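Local coordinates for type IV pilus biogenesis protein PilB (Streptococcus sanguinis, PDB 7B7P), which serves as a bimodular minor pilin of type IV pili with a direct role in adhesion, joining a pilin module to a magnesium-binding von Willebrand factor A-like module, at residues A[366-371]-A[403-408]; A[279-284]-A[381-386]; A[25-30]-A[129-134]; A[34-39]-A[52-57]. All blocks are in the same frame, centred on the assembly; numbering follows the deposited sequence.

Interaction 1: A[366-371]-A[403-408]; sequences NVIGFS and EALQKT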
loop_
_atom_site.group_PDB
_atom_site.type_symbol
_atom_site.label_atom_id
_atom_site.label_comp_id
_atom_site.label_asym_id
_atom_site.label_seq_id
_atom_site.Cartn_x
_atom_site.Cartn_y
_atom_site.Cartn_z
ATOM N N ASN A 366 1.183 1.589 7.431
ATOM C CA ASN A 366 2.505 0.987 7.522
ATOM C C ASN A 366 3.164 1.447 8.816
ATOM O O ASN A 366 3.213 2.649 9.101
ATOM C CB ASN A 366 3.382 1.379 6.324
ATOM C CG ASN A 366 2.996 0.645 5.036
ATOM O OD1 ASN A 366 3.526 -0.424 4.740
ATOM N ND2 ASN A 366 2.094 1.230 4.268
ATOM N N VAL A 367 3.641 0.494 9.606
ATOM C CA VAL A 367 4.393 0.778 10.818
ATOM C C VAL A 367 5.821 0.278 10.648
ATOM O O VAL A 367 6.046 -0.875 10.259
ATOM C CB VAL A 367 3.728 0.140 12.045
ATOM C CG1 VAL A 367 4.471 0.535 13.325
ATOM C CG2 VAL A 367 2.280 0.563 12.098
ATOM N N ILE A 368 6.776 1.139 10.965
ATOM C CA ILE A 368 8.191 0.837 10.857
ATOM C C ILE A 368 8.787 0.906 12.249
ATOM O O ILE A 368 8.872 1.994 12.840
ATOM C CB ILE A 368 8.910 1.802 9.909
ATOM C CG1 ILE A 368 8.262 1.784 8.527
ATOM C CG2 ILE A 368 10.389 1.454 9.807
ATOM C CD1 ILE A 368 8.721 2.956 7.666
ATOM N N GLY A 369 9.198 -0.253 12.776
ATOM C CA GLY A 369 10.114 -0.314 13.905
ATOM C C GLY A 369 11.550 -0.010 13.488
ATOM O O GLY A 369 12.179 -0.778 12.755
ATOM N N PHE A 370 12.086 1.113 13.946
ATOM C CA PHE A 370 13.389 1.598 13.520
ATOM C C PHE A 370 14.315 1.672 14.743
ATOM O O PHE A 370 14.413 2.698 15.419
ATOM C CB PHE A 370 13.227 2.942 12.813
ATOM C CG PHE A 370 14.527 3.536 12.317
ATOM C CD1 PHE A 370 15.330 2.836 11.428
ATOM C CD2 PHE A 370 14.929 4.792 12.735
ATOM C CE1 PHE A 370 16.525 3.371 10.964
ATOM C CE2 PHE A 370 16.129 5.344 12.277
ATOM C CZ PHE A 370 16.931 4.625 11.381
ATOM N N SER A 371 14.997 0.565 15.027
ATOM C CA SER A 371 15.968 0.521 16.110
ATOM C C SER A 371 16.873 -0.682 15.905
ATOM O O SER A 371 16.419 -1.730 15.447
ATOM C CB SER A 371 15.292 0.424 17.480
ATOM O OG SER A 371 16.260 0.447 18.523
ATOM N N GLU A 403 20.156 0.813 5.878
ATOM C CA GLU A 403 19.695 0.385 4.564
ATOM C C GLU A 403 18.413 -0.427 4.630
ATOM O O GLU A 403 17.658 -0.470 3.647
ATOM C CB GLU A 403 20.793 -0.411 3.844
ATOM C CG GLU A 403 21.496 0.440 2.790
ATOM C CD GLU A 403 22.399 1.519 3.406
ATOM O OE1 GLU A 403 22.288 2.702 2.970
ATOM O OE2 GLU A 403 23.222 1.176 4.300
ATOM N N ALA A 404 18.141 -1.061 5.767
ATOM C CA ALA A 404 16.808 -1.604 5.981
ATOM C C ALA A 404 15.760 -0.497 5.871
ATOM O O ALA A 404 14.731 -0.658 5.203
ATOM C CB ALA A 404 16.749 -2.299 7.340
ATOM N N LEU A 405 16.030 0.656 6.476
ATOM C CA LEU A 405 15.067 1.748 6.409
ATOM C C LEU A 405 14.835 2.187 4.965
ATOM O O LEU A 405 13.685 2.285 4.511
ATOM C CB LEU A 405 15.526 2.916 7.277
ATOM C CG LEU A 405 14.480 4.034 7.290
ATOM C CD1 LEU A 405 13.075 3.523 7.722
ATOM C CD2 LEU A 405 14.945 5.209 8.134
ATOM N N GLN A 406 15.915 2.407 4.206
ATOM C CA GLN A 406 15.746 2.817 2.813
ATOM C C GLN A 406 15.026 1.746 1.988
ATOM O O GLN A 406 14.196 2.064 1.125
ATOM C CB GLN A 406 17.102 3.158 2.212
ATOM C CG GLN A 406 17.040 3.734 0.819
ATOM C CD GLN A 406 18.424 3.953 0.241
ATOM O OE1 GLN A 406 19.202 4.769 0.746
ATOM N NE2 GLN A 406 18.749 3.206 -0.810
ATOM N N LYS A 407 15.291 0.470 2.265
ATOM C CA LYS A 407 14.550 -0.577 1.572
ATOM C C LYS A 407 13.067 -0.566 1.957
ATOM O O LYS A 407 12.196 -0.700 1.084
ATOM C CB LYS A 407 15.172 -1.947 1.846
ATOM C CG LYS A 407 14.473 -3.074 1.078
ATOM C CD LYS A 407 14.708 -4.437 1.709
ATOM C CE LYS A 407 14.449 -5.575 0.712
ATOM N NZ LYS A 407 15.023 -6.901 1.145
ATOM N N THR A 408 12.761 -0.424 3.257
ATOM C CA THR A 408 11.365 -0.358 3.696
ATOM C C THR A 408 10.636 0.816 3.048
ATOM O O THR A 408 9.493 0.673 2.587
ATOM C CB THR A 408 11.287 -0.241 5.222
ATOM O OG1 THR A 408 11.925 -1.370 5.829
ATOM C CG2 THR A 408 9.830 -0.181 5.671
#
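Leu405 lays a methyl group over the ring of Phe370, while Ile368 reaches the helix of Leu405 one turn further on, at Thr408. Strand 366-370 and helix 403-408 run almost antiparallel, at 171°, with their axes 9.9 Å apart. This is the strand-against-helix layer of the Rossmann-like α/β fold of von Willebrand factor A domains, in which helices flank a largely parallel central sheet.

One contact is CH-pi: Leu405 CD2 sits 4.0 Å from the centroid of the Phe370 ring, 21° off the ring normal and displaced toward the CE1 side, with Leu405 CD2 to Phe370 CE1 at 3.7 Å. Phe370 has CG anti to its backbone N (chi1 -180°), which carries the ring toward the helix and presents a face to the leucine. Phe370 also lies about 5 Å, side chain to side chain, from the magnesium-binding residue Asp284, so this packing borders the metal site.

The other leucine methyl, CD1, meets Ile368 CG2 at 4.0 Å, so the forked side chain serves both strand residues. Ile368 and Thr408 meet tip to tip, Ile368 CG1 lying 3.8 Å from Thr408 CG2.

One polar group lies beside this surface. Thr408 OG1 donates to Ala404 O at 3.0 Å, from above the carbonyl plane, and the same oxygen accepts Thr408 N. Threonine thus hides its hydroxyl within its own helix and turns its methyl to the sheet.

With no hydrogen bond between the segments, the contact depends on the fit of branched and aromatic carbons.

Interaction 2: A[279-284]-A[381-386]; sequences IVLLTD and QSLTDR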
loop_
_atom_site.group_PDB
_atom_site.type_symbol
_atom_site.label_atom_id
_atom_site.label_comp_id
_atom_site.label_asym_id
_atom_site.label_seq_id
_atom_site.Cartn_x
_atom_site.Cartn_y
_atom_site.Cartn_z
ATOM N N ILE A 279 -1.143 6.025 6.046
ATOM C CA ILE A 279 -0.304 6.416 7.175
ATOM C C ILE A 279 1.013 5.645 7.106
ATOM O O ILE A 279 1.021 4.422 6.928
ATOM C CB ILE A 279 -1.009 6.157 8.516
ATOM C CG1 ILE A 279 -2.276 7.007 8.621
ATOM C CG2 ILE A 279 -0.042 6.395 9.687
ATOM C CD1 ILE A 279 -2.042 8.394 9.192
ATOM N N VAL A 280 2.120 6.347 7.270
ATOM C CA VAL A 280 3.423 5.720 7.452
ATOM C C VAL A 280 3.901 6.151 8.814
ATOM O O VAL A 280 4.250 7.317 9.019
ATOM C CB VAL A 280 4.433 6.105 6.359
ATOM C CG1 VAL A 280 5.818 5.571 6.705
ATOM C CG2 VAL A 280 3.957 5.566 5.037
ATOM N N LEU A 281 3.889 5.225 9.752
ATOM C CA LEU A 281 4.190 5.527 11.136
ATOM C C LEU A 281 5.536 4.914 11.471
ATOM O O LEU A 281 5.731 3.718 11.275
ATOM C CB LEU A 281 3.099 4.974 12.053
ATOM C CG LEU A 281 3.194 5.483 13.487
ATOM C CD1 LEU A 281 1.808 5.557 14.090
ATOM C CD2 LEU A 281 4.065 4.563 14.295
ATOM N N LEU A 282 6.445 5.725 11.994
ATOM C CA LEU A 282 7.781 5.281 12.357
ATOM C C LEU A 282 7.965 5.457 13.854
ATOM O O LEU A 282 7.739 6.546 14.370
ATOM C CB LEU A 282 8.853 6.070 11.592
ATOM C CG LEU A 282 10.242 5.493 11.842
ATOM C CD1 LEU A 282 11.083 5.465 10.545
ATOM C CD2 LEU A 282 10.949 6.263 12.939
ATOM N N THR A 283 8.392 4.405 14.543
ATOM C CA THR A 283 8.650 4.506 15.968
ATOM C C THR A 283 9.895 3.705 16.318
ATOM O O THR A 283 10.228 2.721 15.650
ATOM C CB THR A 283 7.424 4.045 16.812
ATOM O OG1 THR A 283 7.698 4.220 18.207
ATOM C CG2 THR A 283 7.065 2.607 16.550
ATOM N N ASP A 284 10.588 4.155 17.370
ATOM C CA ASP A 284 11.853 3.572 17.799
ATOM C C ASP A 284 11.817 3.099 19.248
ATOM O O ASP A 284 12.873 2.870 19.843
ATOM C CB ASP A 284 12.994 4.579 17.611
ATOM C CG ASP A 284 13.116 5.571 18.787
ATOM O OD1 ASP A 284 12.072 5.941 19.365
ATOM O OD2 ASP A 284 14.252 5.985 19.131
ATOM N N GLN A 381 5.079 -5.016 16.147
ATOM C CA GLN A 381 4.015 -5.843 15.572
ATOM C C GLN A 381 2.743 -5.743 16.406
ATOM O O GLN A 381 1.632 -5.687 15.867
ATOM C CB GLN A 381 4.482 -7.308 15.464
ATOM C CG GLN A 381 3.470 -8.282 14.795
ATOM C CD GLN A 381 3.304 -8.014 13.294
ATOM O OE1 GLN A 381 4.276 -8.039 12.552
ATOM N NE2 GLN A 381 2.076 -7.718 12.856
ATOM N N SER A 382 2.895 -5.708 17.723
ATOM C CA SER A 382 1.753 -5.615 18.618
ATOM C C SER A 382 0.979 -4.311 18.391
ATOM O O SER A 382 -0.261 -4.306 18.311
ATOM C CB SER A 382 2.268 -5.736 20.050
ATOM O OG SER A 382 1.245 -6.077 20.951
ATOM N N LEU A 383 1.706 -3.197 18.268
ATOM C CA LEU A 383 1.092 -1.907 17.972
ATOM C C LEU A 383 0.328 -1.939 16.648
ATOM O O LEU A 383 -0.825 -1.492 16.564
ATOM C CB LEU A 383 2.173 -0.830 17.945
ATOM C CG LEU A 383 1.696 0.561 17.558
ATOM C CD1 LEU A 383 0.779 1.008 18.687
ATOM C CD2 LEU A 383 2.905 1.545 17.356
ATOM N N THR A 384 0.972 -2.462 15.602
ATOM C CA THR A 384 0.365 -2.579 14.281
ATOM C C THR A 384 -0.929 -3.389 14.337
ATOM O O THR A 384 -1.963 -2.975 13.790
ATOM C CB THR A 384 1.373 -3.228 13.326
ATOM O OG1 THR A 384 2.593 -2.467 13.335
ATOM C CG2 THR A 384 0.822 -3.324 11.911
ATOM N N ASP A 385 -0.886 -4.541 15.011
ATOM C CA ASP A 385 -2.061 -5.400 15.105
ATOM C C ASP A 385 -3.216 -4.684 15.795
ATOM O O ASP A 385 -4.372 -4.823 15.381
ATOM C CB ASP A 385 -1.715 -6.683 15.861
ATOM C CG ASP A 385 -0.734 -7.573 15.112
ATOM O OD1 ASP A 385 -0.468 -7.332 13.904
ATOM O OD2 ASP A 385 -0.242 -8.546 15.739
ATOM N N ARG A 386 -2.929 -3.925 16.862
ATOM C CA ARG A 386 -3.983 -3.150 17.509
ATOM C C ARG A 386 -4.533 -2.078 16.571
ATOM O O ARG A 386 -5.751 -1.897 16.472
ATOM C CB ARG A 386 -3.479 -2.518 18.809
ATOM C CG ARG A 386 -4.584 -2.250 19.803
ATOM C CD ARG A 386 -5.149 -3.555 20.338
ATOM N NE ARG A 386 -4.110 -4.235 21.103
ATOM C CZ ARG A 386 -3.990 -4.129 22.420
ATOM N NH1 ARG A 386 -4.874 -3.399 23.106
ATOM N NH2 ARG A 386 -2.996 -4.749 23.044
#
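Leu383 is the residue through which helix 381-386 meets strand 279-283, and it touches both Leu281 and Thr283. The helix segment starts with Gln381 on its solvent side, where NE2 donates to Asp385 OD1 at 2.8 Å with an angle of 151°. The acceptor lies in the amide plane of the glutamine, and the bond spans one turn; polar side chains suit this outer surface.

Leu383 then turns inward. Its chi1 of 176° sets CG opposite the backbone N and stretches the side chain out toward the sheet, and its CD2 lies 4.5 Å from Leu281 CD2 and 4.4 Å from Thr283 CG2. Next, Thr384 bonds its hydroxyl to Gly380 O and packs on Val367 of the adjoining strand. The side chain of Arg386, still within the helix, forms a salt bridge with Glu345.

Threonine suits position 283 by having two different branches. Its methyl faces Leu383, whereas OG1 is hydrogen-bonded to Asp169; the next residue, Asp284, is a magnesium-binding residue of the MIDAS, which here pairs with Arg191 and Ser173. The contact itself is light and wholly apolar, methyl against methyl at loose van der Waals distance, so the helix is held here without any directional bond to the strand.

Interaction 3: A[25-30]-A[129-134]; sequences RTVGKA and SALNTK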
loop_
_atom_site.group_PDB
_atom_site.type_symbol
_atom_site.label_atom_id
_atom_site.label_comp_id
_atom_site.label_asym_id
_atom_site.label_seq_id
_atom_site.Cartn_x
_atom_site.Cartn_y
_atom_site.Cartn_z
ATOM N N ARG A 25 0.519 -11.034 -30.371
ATOM C CA ARG A 25 0.906 -9.820 -31.082
ATOM C C ARG A 25 0.292 -8.593 -30.424
ATOM O O ARG A 25 0.992 -7.621 -30.112
ATOM C CB ARG A 25 0.470 -9.920 -32.548
ATOM C CG ARG A 25 1.352 -9.209 -33.556
ATOM C CD ARG A 25 1.320 -9.951 -34.895
ATOM N NE ARG A 25 2.657 -10.360 -35.324
ATOM C CZ ARG A 25 2.942 -11.519 -35.915
ATOM N NH1 ARG A 25 1.981 -12.408 -36.155
ATOM N NH2 ARG A 25 4.199 -11.792 -36.260
ATOM N N THR A 26 -1.021 -8.622 -30.204
ATOM C CA THR A 26 -1.665 -7.476 -29.583
ATOM C C THR A 26 -1.256 -7.342 -28.114
ATOM O O THR A 26 -1.073 -6.220 -27.626
ATOM C CB THR A 26 -3.183 -7.579 -29.790
ATOM O OG1 THR A 26 -3.869 -6.622 -28.972
ATOM C CG2 THR A 26 -3.684 -8.951 -29.486
ATOM N N VAL A 27 -1.022 -8.464 -27.423
ATOM C CA VAL A 27 -0.534 -8.421 -26.043
ATOM C C VAL A 27 0.864 -7.816 -25.965
ATOM O O VAL A 27 1.208 -7.148 -24.976
ATOM C CB VAL A 27 -0.566 -9.839 -25.436
ATOM C CG1 VAL A 27 0.485 -10.008 -24.352
ATOM C CG2 VAL A 27 -1.949 -10.160 -24.908
ATOM N N GLY A 28 1.691 -8.034 -26.995
ATOM C CA GLY A 28 3.054 -7.516 -27.011
ATOM C C GLY A 28 3.151 -6.003 -27.087
ATOM O O GLY A 28 4.225 -5.444 -26.824
ATOM N N LYS A 29 2.055 -5.323 -27.423
ATOM C CA LYS A 29 2.040 -3.871 -27.513
ATOM C C LYS A 29 1.381 -3.198 -26.305
ATOM O O LYS A 29 1.215 -1.974 -26.304
ATOM C CB LYS A 29 1.342 -3.443 -28.811
ATOM C CG LYS A 29 1.995 -3.991 -30.090
ATOM C CD LYS A 29 1.258 -3.493 -31.334
ATOM C CE LYS A 29 1.234 -4.545 -32.447
ATOM N NZ LYS A 29 -0.167 -4.726 -32.978
ATOM N N ALA A 30 1.017 -3.953 -25.274
ATOM C CA ALA A 30 0.293 -3.382 -24.145
ATOM C C ALA A 30 1.255 -2.806 -23.115
ATOM O O ALA A 30 2.292 -3.399 -22.805
ATOM C CB ALA A 30 -0.603 -4.428 -23.491
ATOM N N SER A 129 5.314 -16.952 -23.822
ATOM C CA SER A 129 5.774 -15.754 -24.509
ATOM C C SER A 129 6.312 -14.764 -23.472
ATOM O O SER A 129 6.291 -15.008 -22.262
ATOM C CB SER A 129 4.653 -15.133 -25.354
ATOM O OG SER A 129 5.114 -13.970 -26.031
ATOM N N ALA A 130 6.818 -13.639 -23.942
ATOM C CA ALA A 130 7.345 -12.618 -23.056
ATOM C C ALA A 130 6.611 -11.319 -23.329
ATOM O O ALA A 130 6.220 -11.048 -24.464
ATOM C CB ALA A 130 8.860 -12.435 -23.251
ATOM N N LEU A 131 6.422 -10.523 -22.279
ATOM C CA LEU A 131 5.756 -9.230 -22.377
ATOM C C LEU A 131 6.775 -8.104 -22.428
ATOM O O LEU A 131 7.938 -8.273 -22.059
ATOM C CB LEU A 131 4.810 -9.008 -21.194
ATOM C CG LEU A 131 3.945 -10.209 -20.830
ATOM C CD1 LEU A 131 3.463 -10.084 -19.419
ATOM C CD2 LEU A 131 2.790 -10.314 -21.801
ATOM N N ASN A 132 6.321 -6.939 -22.881
ATOM C CA ASN A 132 7.180 -5.760 -22.953
ATOM C C ASN A 132 6.916 -4.739 -21.849
ATOM O O ASN A 132 7.595 -3.708 -21.809
ATOM C CB ASN A 132 7.042 -5.090 -24.324
ATOM C CG ASN A 132 7.460 -6.004 -25.454
ATOM O OD1 ASN A 132 8.613 -6.440 -25.518
ATOM N ND2 ASN A 132 6.513 -6.327 -26.337
ATOM N N THR A 133 5.963 -5.000 -20.953
ATOM C CA THR A 133 5.709 -4.168 -19.787
ATOM C C THR A 133 5.956 -4.982 -18.525
ATOM O O THR A 133 5.778 -6.205 -18.517
ATOM C CB THR A 133 4.261 -3.616 -19.769
ATOM O OG1 THR A 133 3.957 -3.101 -18.469
ATOM C CG2 THR A 133 3.246 -4.703 -20.091
ATOM N N LYS A 134 6.375 -4.291 -17.461
ATOM C CA LYS A 134 6.473 -4.860 -16.121
ATOM C C LYS A 134 5.228 -4.609 -15.279
ATOM O O LYS A 134 5.185 -5.028 -14.117
ATOM C CB LYS A 134 7.705 -4.307 -15.391
ATOM C CG LYS A 134 9.030 -4.638 -16.068
ATOM C CD LYS A 134 9.639 -3.402 -16.720
ATOM C CE LYS A 134 10.479 -3.762 -17.945
ATOM N NZ LYS A 134 10.248 -2.773 -19.040
#
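Asn132 reaches across to Gly28 and donates from ND2 to Gly28 O, the one hydrogen bond between the segments. The donor lies in the carbonyl plane, on a lone pair, with a C=O...N angle of 132° at the oxygen. The N-H...O angle is 153°, and the acceptor lies close to the amide plane of the asparagine. The modelled separation of 2.5 Å between Asn132 ND2 and Gly28 O is shorter than usual, so its exact value is doubtful. Having no side chain, Gly28 puts no bulk beside the amide, which suits so close an approach: its CA comes within 5.6 Å of Leu131 CA.

The acceptor belongs to a type I beta turn from Val27 to Ala30, closed by Ala30 N to Val27 O at 3.2 Å. The turn overlaps the last residue of helix 9-27 and leads the chain on to strand 32-36. In the helix-on-sheet arrangement of type IV pilins, this end of the helix meets the three-stranded sheet through Tyr109 and Leu131, and strand 148-152 of the six-stranded sheet through Ile149 and Tyr151.

Beside the hydrogen bond the contact is apolar. Val27 CG1 and Leu131 CD2 are 3.5 Å apart, tighter than usual for two methyl groups. Leu131 also touches Ile107. Branched aliphatic residues suit this seam.

A third kind of contact sets a methyl against a carbonyl, Thr133 CG2 lying 3.2 Å from Ala30 O. The threonine OG1, anti to the backbone N (chi1 165°), hydrogen-bonds with Gln135 N and Thr31 O, which puts CG2 between the N and the carbonyl carbon, against Ala30 O.

Interaction 4: A[34-39]-A[52-57]; sequences FILDDS and WSYIGL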
loop_
_atom_site.group_PDB
_atom_site.type_symbol
_atom_site.label_atom_id
_atom_site.label_comp_id
_atom_site.label_asym_id
_atom_site.label_seq_id
_atom_site.Cartn_x
_atom_site.Cartn_y
_atom_site.Cartn_z
ATOM N N PHE A 34 -3.875 -6.825 -17.264
ATOM C CA PHE A 34 -4.587 -7.444 -16.156
ATOM C C PHE A 34 -5.122 -8.783 -16.634
ATOM O O PHE A 34 -5.842 -8.837 -17.634
ATOM C CB PHE A 34 -5.738 -6.553 -15.659
ATOM C CG PHE A 34 -5.279 -5.336 -14.902
ATOM C CD1 PHE A 34 -4.860 -4.202 -15.581
ATOM C CD2 PHE A 34 -5.256 -5.328 -13.513
ATOM C CE1 PHE A 34 -4.421 -3.081 -14.889
ATOM C CE2 PHE A 34 -4.823 -4.208 -12.813
ATOM C CZ PHE A 34 -4.407 -3.088 -13.502
ATOM N N ILE A 35 -4.778 -9.856 -15.928
ATOM C CA ILE A 35 -5.429 -11.143 -16.152
ATOM C C ILE A 35 -6.717 -11.181 -15.336
ATOM O O ILE A 35 -6.720 -10.862 -14.139
ATOM C CB ILE A 35 -4.497 -12.306 -15.780
ATOM C CG1 ILE A 35 -3.224 -12.266 -16.623
ATOM C CG2 ILE A 35 -5.187 -13.630 -16.017
ATOM C CD1 ILE A 35 -2.518 -13.603 -16.675
ATOM N N LEU A 36 -7.815 -11.581 -15.979
ATOM C CA LEU A 36 -9.140 -11.544 -15.371
ATOM C C LEU A 36 -9.762 -12.933 -15.318
ATOM O O LEU A 36 -9.600 -13.731 -16.244
ATOM C CB LEU A 36 -10.057 -10.613 -16.155
ATOM C CG LEU A 36 -9.439 -9.263 -16.512
ATOM C CD1 LEU A 36 -10.458 -8.443 -17.266
ATOM C CD2 LEU A 36 -8.970 -8.519 -15.266
ATOM N N ASP A 37 -10.498 -13.212 -14.236
ATOM C CA ASP A 37 -11.347 -14.395 -14.188
ATOM C C ASP A 37 -12.740 -14.056 -14.728
ATOM O O ASP A 37 -13.034 -12.914 -15.094
ATOM C CB ASP A 37 -11.402 -14.977 -12.769
ATOM C CG ASP A 37 -12.015 -14.023 -11.736
ATOM O OD1 ASP A 37 -13.113 -13.474 -11.975
ATOM O OD2 ASP A 37 -11.402 -13.844 -10.661
ATOM N N ASP A 38 -13.620 -15.061 -14.780
ATOM C CA ASP A 38 -14.951 -14.844 -15.378
ATOM C C ASP A 38 -15.896 -13.932 -14.519
ATOM O O ASP A 38 -17.085 -13.860 -14.841
ATOM C CB ASP A 38 -15.631 -16.188 -15.664
ATOM C CG ASP A 38 -15.990 -16.964 -14.395
ATOM O OD1 ASP A 38 -15.671 -16.496 -13.273
ATOM O OD2 ASP A 38 -16.595 -18.055 -14.530
ATOM N N SER A 39 -15.453 -13.259 -13.455
ATOM C CA SER A 39 -16.310 -12.278 -12.803
ATOM C C SER A 39 -16.260 -10.926 -13.512
ATOM O O SER A 39 -17.261 -10.201 -13.525
ATOM C CB SER A 39 -15.918 -12.137 -11.329
ATOM O OG SER A 39 -15.078 -11.018 -11.116
ATOM N N TRP A 52 -10.571 0.331 -21.092
ATOM C CA TRP A 52 -9.766 -0.879 -21.109
ATOM C C TRP A 52 -10.184 -1.741 -22.292
ATOM O O TRP A 52 -11.376 -2.007 -22.484
ATOM C CB TRP A 52 -9.914 -1.648 -19.794
ATOM C CG TRP A 52 -9.248 -0.930 -18.678
ATOM C CD1 TRP A 52 -9.836 -0.091 -17.781
ATOM C CD2 TRP A 52 -7.847 -0.950 -18.357
ATOM N NE1 TRP A 52 -8.892 0.404 -16.913
ATOM C CE2 TRP A 52 -7.664 -0.105 -17.248
ATOM C CE3 TRP A 52 -6.737 -1.609 -18.894
ATOM C CZ2 TRP A 52 -6.416 0.099 -16.662
ATOM C CZ3 TRP A 52 -5.496 -1.405 -18.311
ATOM C CH2 TRP A 52 -5.346 -0.558 -17.206
ATOM N N SER A 53 -9.204 -2.153 -23.091
ATOM C CA SER A 53 -9.421 -3.120 -24.157
ATOM C C SER A 53 -9.274 -4.538 -23.609
ATOM O O SER A 53 -8.569 -4.771 -22.626
ATOM C CB SER A 53 -8.438 -2.874 -25.294
ATOM O OG SER A 53 -8.227 -1.485 -25.453
ATOM N N TYR A 54 -9.968 -5.484 -24.238
ATOM C CA TYR A 54 -10.076 -6.838 -23.710
ATOM C C TYR A 54 -9.820 -7.875 -24.798
ATOM O O TYR A 54 -10.073 -7.636 -25.980
ATOM C CB TYR A 54 -11.463 -7.103 -23.096
ATOM C CG TYR A 54 -11.782 -6.326 -21.835
ATOM C CD1 TYR A 54 -11.998 -4.951 -21.869
ATOM C CD2 TYR A 54 -11.901 -6.973 -20.613
ATOM C CE1 TYR A 54 -12.305 -4.246 -20.718
ATOM C CE2 TYR A 54 -12.206 -6.275 -19.462
ATOM C CZ TYR A 54 -12.408 -4.911 -19.521
ATOM O OH TYR A 54 -12.708 -4.213 -18.376
ATOM N N ILE A 55 -9.318 -9.037 -24.377
ATOM C CA ILE A 55 -9.275 -10.239 -25.202
ATOM C C ILE A 55 -9.873 -11.378 -24.388
ATOM O O ILE A 55 -9.524 -11.561 -23.216
ATOM C CB ILE A 55 -7.845 -10.602 -25.643
ATOM C CG1 ILE A 55 -7.229 -9.496 -26.481
ATOM C CG2 ILE A 55 -7.845 -11.900 -26.435
ATOM C CD1 ILE A 55 -5.731 -9.618 -26.597
ATOM N N GLY A 56 -10.756 -12.145 -25.003
ATOM C CA GLY A 56 -11.355 -13.269 -24.313
ATOM C C GLY A 56 -12.311 -13.984 -25.235
ATOM O O GLY A 56 -12.624 -13.515 -26.335
ATOM N N LEU A 57 -12.777 -15.135 -24.764
ATOM C CA LEU A 57 -13.665 -15.967 -25.554
ATOM C C LEU A 57 -15.074 -15.381 -25.618
ATOM O O LEU A 57 -15.500 -14.591 -24.764
ATOM C CB LEU A 57 -13.729 -17.376 -24.979
ATOM C CG LEU A 57 -12.576 -18.295 -25.372
ATOM C CD1 LEU A 57 -13.034 -19.744 -25.300
ATOM C CD2 LEU A 57 -12.063 -17.937 -26.756
#
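Strands 34-36 and 53-57 run parallel but are not paired, their nearest CA atoms, Phe34 to Tyr54 and Leu36 to Gly56, being 9.4 Å apart, because strand 148-152 lies between them and is antiparallel to both. They belong to the mixed six-stranded sheet of the pilin module, and their side chains meet across the intervening strand, where Ala150 touches both Leu36 and Tyr54; so small a residue suits the middle of this bridge.

Phe34 and Trp52 form an offset edge-to-face pair. The edge of the phenylalanine is directed toward the face of the indole six-membered ring, with centroids 5.3 Å apart and planes at 83°. Their closest atoms are Phe34 CE1 and Trp52 CH2, at 3.5 Å. Large aromatic rings suit these two places because they can span the width of a strand. Phe34 also stacks with Phe137, and the C-terminal Pro426 touches Phe34, Trp52 and Tyr54. Trp52 is anchored at its polar end too, NE1 bonding to Ser424 O.

Asp37 OD1 accepts from Ser39 N at 2.8 Å, an Asx turn just after the strand, and Asp37 OD2 accepts from Ala141 N. Tyr54 hydrogen-bonds through its OH to Thr49 N, while its ring crosses Leu36 at about a right angle. Leu36 has CG beside its backbone N and anti to the carbonyl carbon (chi1 -46°), which brings CD1 to within 3.5 Å of Tyr54 CE2.

Overall arrangement
Interactions 3 and 4 come first along the chain and pack within the pilin module, where Ile55 touches Thr26 and Val27, and 34-39 and 52-57 both fall between 25-30 and 129-134. Interactions 1 and 2 pack within the A-like module; their segments alternate (279-284, 366-371, 381-386, 403-408), their centres are 11 Å apart, and strands 276-283 and 364-370 are neighbours in one sheet. The two pairs have centres 35 to 40 Å apart and nearest atoms about 17 to 22 Å apart. Helix 402-424 runs from interaction 1 to its end at Ser424, whose carbonyl bonds Trp52 of interaction 4, consistent with an adhesive domain carried on a pilin scaffold.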